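Local coordinates for EST1E (Clostridium proteoclasticum, PDB 2WTM), which hydrolyses ester bonds as a promiscuous feruloyl esterase of the alpha/beta-hydrolase fold, at residues Ala127-Ser132 with Pro191-His196. Sequence-based numbering, arbitrary orientation.
Sequences ALIPLS and PVLIVH
Leu128 and Val192 lie side by side where strands 125-131 and 192-197 pair in parallel, neighbours in the central sheet of the alpha/beta-hydrolase fold. Leu128 N donates to Pro191 O (3.0 Å), and Leu128 O accepts the straighter bond from Leu193 N. Where the next donor would fall stands Pro130: its nitrogen has no hydrogen, and its CD lies 3.0 Å from Leu193 O. Pro130 CD rests against both Val192 CG1 (3.8 Å) and Ile194 CG1 (3.9 Å), its ring about at right angles to both side chains, in the tightly packed middle of one face; Pro130 O still receives a long bond from Val195 N. On the other face, the CB bond of Leu131 leads away from the partner strand, but chi1 -60° and chi2 167° bring CD2 alongside Val195 CG2 (3.7 Å). The looser end is at Pro191, the one partly exposed residue, whose side chain meets Ala127 only CB to CB. At the other end Ser132 N grips Val195 O at 2.7 Å, and Ser132 CA sits over a face of the His196 ring in a CH-pi contact. Ser208 OG bonds to His196 ND1 and Val203 O to NE2, which should restrict rotation of this ring, a neighbour but not a member of the probable Ser-His-Asp triad.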
ATOM      1  N   ALA A 127      -4.542  16.908  14.508  1.00 11.44           N
ATOM      2  CA  ALA A 127      -4.452  15.990  15.620  1.00 11.05           C
ATOM      3  C   ALA A 127      -5.099  14.646  15.247  1.00 12.52           C
ATOM      4  O   ALA A 127      -5.830  14.605  14.244  1.00 10.94           O
ATOM      5  CB  ALA A 127      -5.119  16.573  16.891  1.00 13.54           C
ATOM      6  N   LEU A 128      -4.889  13.637  16.078  1.00 12.66           N
ATOM      7  CA  LEU A 128      -5.154  12.235  15.710  1.00 11.58           C
ATOM      8  C   LEU A 128      -5.720  11.537  16.910  1.00 12.52           C
ATOM      9  O   LEU A 128      -5.189  11.638  18.029  1.00 12.46           O
ATOM     10  CB  LEU A 128      -3.820  11.589  15.307  1.00 11.57           C
ATOM     11  CG  LEU A 128      -3.894  10.105  15.102  1.00 11.62           C
ATOM     12  CD1 LEU A 128      -4.718   9.705  13.932  1.00 12.27           C
ATOM     13  CD2 LEU A 128      -2.490   9.636  14.926  1.00 11.80           C
ATOM     14  N   ILE A 129      -6.783  10.783  16.686  1.00 12.53           N
ATOM     15  CA  ILE A 129      -7.457   9.995  17.727  1.00 12.42           C
ATOM     16  C   ILE A 129      -7.630   8.517  17.384  1.00 12.05           C
ATOM     17  O   ILE A 129      -8.655   8.130  16.845  1.00 11.45           O
ATOM     18  CB  ILE A 129      -8.832  10.610  18.058  1.00 13.76           C
ATOM     19  CG1 ILE A 129      -8.650  12.101  18.332  1.00 13.46           C
ATOM     20  CG2 ILE A 129      -9.381   9.907  19.293  1.00 14.55           C
ATOM     21  CD1 ILE A 129      -9.950  12.819  18.538  1.00 15.97           C
ATOM     22  N   PRO A 130      -6.637   7.685  17.722  1.00 10.52           N
ATOM     23  CA  PRO A 130      -6.830   6.251  17.527  1.00 11.22           C
ATOM     24  C   PRO A 130      -7.583   5.653  18.704  1.00 11.87           C
ATOM     25  O   PRO A 130      -7.062   5.619  19.808  1.00 13.14           O
ATOM     26  CB  PRO A 130      -5.387   5.740  17.393  1.00 10.46           C
ATOM     27  CG  PRO A 130      -4.565   6.947  17.215  1.00 11.34           C
ATOM     28  CD  PRO A 130      -5.258   7.972  18.072  1.00 11.55           C
ATOM     29  N   LEU A 131      -8.736   5.078  18.426  1.00 11.87           N
ATOM     30  CA  LEU A 131      -9.609   4.460  19.427  1.00 11.69           C
ATOM     31  C   LEU A 131      -9.358   2.931  19.429  1.00 10.55           C
ATOM     32  O   LEU A 131      -9.573   2.315  18.392  1.00 11.61           O
ATOM     33  CB  LEU A 131     -11.052   4.800  19.118  1.00 12.45           C
ATOM     34  CG  LEU A 131     -11.414   6.257  19.108  1.00 14.45           C
ATOM     35  CD1 LEU A 131     -12.784   6.531  18.486  1.00 18.87           C
ATOM     36  CD2 LEU A 131     -11.261   6.926  20.459  1.00 15.10           C
ATOM     37  N   SER A 132      -8.752   2.386  20.530  1.00 10.81           N
ATOM     38  CA  SER A 132      -8.385   0.970  20.614  1.00 11.41           C
ATOM     39  C   SER A 132      -7.755   0.486  19.315  1.00 10.38           C
ATOM     40  O   SER A 132      -8.209  -0.501  18.704  1.00 11.97           O
ATOM     41  CB  SER A 132      -9.654   0.164  20.967  1.00 12.45           C
ATOM     42  OG  SER A 132     -10.212   0.701  22.218  1.00 13.52           O
ATOM     43  N   PRO A 191      -0.460  16.427  18.135  1.00 14.34           N
ATOM     44  CA  PRO A 191      -1.147  15.806  19.213  1.00 14.09           C
ATOM     45  C   PRO A 191      -1.947  14.555  18.848  1.00 13.60           C
ATOM     46  O   PRO A 191      -2.661  14.555  17.840  1.00 13.70           O
ATOM     47  CB  PRO A 191      -2.116  16.888  19.717  1.00 13.16           C
ATOM     48  CG  PRO A 191      -1.411  18.150  19.306  1.00 14.38           C
ATOM     49  CD  PRO A 191      -0.910  17.805  17.931  1.00 15.36           C
ATOM     50  N   VAL A 192      -1.809  13.563  19.715  1.00 12.61           N
ATOM     51  CA  VAL A 192      -2.495  12.294  19.644  1.00 12.45           C
ATOM     52  C   VAL A 192      -3.235  11.948  20.940  1.00 13.60           C
ATOM     53  O   VAL A 192      -2.686  12.146  22.036  1.00 14.04           O
ATOM     54  CB  VAL A 192      -1.474  11.154  19.297  1.00 11.88           C
ATOM     55  CG1 VAL A 192      -2.143   9.856  19.182  1.00 12.76           C
ATOM     56  CG2 VAL A 192      -0.719  11.515  18.080  1.00 11.84           C
ATOM     57  N   LEU A 193      -4.481  11.440  20.793  1.00 12.85           N
ATOM     58  CA  LEU A 193      -5.208  10.842  21.910  1.00 12.75           C
ATOM     59  C   LEU A 193      -5.515   9.406  21.610  1.00 12.98           C
ATOM     60  O   LEU A 193      -6.287   9.112  20.676  1.00 13.16           O
ATOM     61  CB  LEU A 193      -6.523  11.545  22.198  1.00 13.08           C
ATOM     62  CG  LEU A 193      -7.459  10.921  23.219  1.00 12.60           C
ATOM     63  CD1 LEU A 193      -6.935  11.146  24.637  1.00 18.05           C
ATOM     64  CD2 LEU A 193      -8.876  11.536  23.152  1.00 14.08           C
ATOM     65  N   ILE A 194      -4.871   8.503  22.352  1.00 12.59           N
ATOM     66  CA  ILE A 194      -5.256   7.077  22.262  1.00 13.74           C
ATOM     67  C   ILE A 194      -6.182   6.758  23.388  1.00 15.82           C
ATOM     68  O   ILE A 194      -5.895   7.124  24.549  1.00 15.05           O
ATOM     69  CB  ILE A 194      -4.056   6.101  22.259  1.00 12.99           C
ATOM     70  CG1 ILE A 194      -3.234   6.339  21.013  1.00 16.24           C
ATOM     71  CG2 ILE A 194      -4.566   4.688  22.298  1.00 14.30           C
ATOM     72  CD1 ILE A 194      -1.960   5.492  21.028  1.00 14.96           C
ATOM     73  N   VAL A 195      -7.293   6.119  23.060  1.00 14.70           N
ATOM     74  CA  VAL A 195      -8.244   5.584  24.077  1.00 15.16           C
ATOM     75  C   VAL A 195      -8.255   4.078  23.975  1.00 15.12           C
ATOM     76  O   VAL A 195      -8.157   3.532  22.850  1.00 15.31           O
ATOM     77  CB  VAL A 195      -9.667   6.150  23.813  1.00 15.71           C
ATOM     78  CG1 VAL A 195     -10.592   5.698  24.958  1.00 19.19           C
ATOM     79  CG2 VAL A 195      -9.608   7.623  23.693  1.00 15.12           C
ATOM     80  N   HIS A 196      -8.304   3.339  25.105  1.00 13.71           N
ATOM     81  CA  HIS A 196      -8.325   1.910  25.054  1.00 13.55           C
ATOM     82  C   HIS A 196      -8.836   1.353  26.367  1.00 13.54           C
ATOM     83  O   HIS A 196      -8.443   1.856  27.424  1.00 13.46           O
ATOM     84  CB  HIS A 196      -6.873   1.407  24.815  1.00 12.82           C
ATOM     85  CG  HIS A 196      -6.750   0.098  24.109  1.00 13.14           C
ATOM     86  ND1 HIS A 196      -5.970  -0.067  22.977  1.00 17.12           N
ATOM     87  CD2 HIS A 196      -7.281  -1.105  24.368  1.00 18.14           C
ATOM     88  CE1 HIS A 196      -6.040  -1.313  22.578  1.00 15.84           C
ATOM     89  NE2 HIS A 196      -6.846  -1.973  23.392  1.00 17.85           N
TER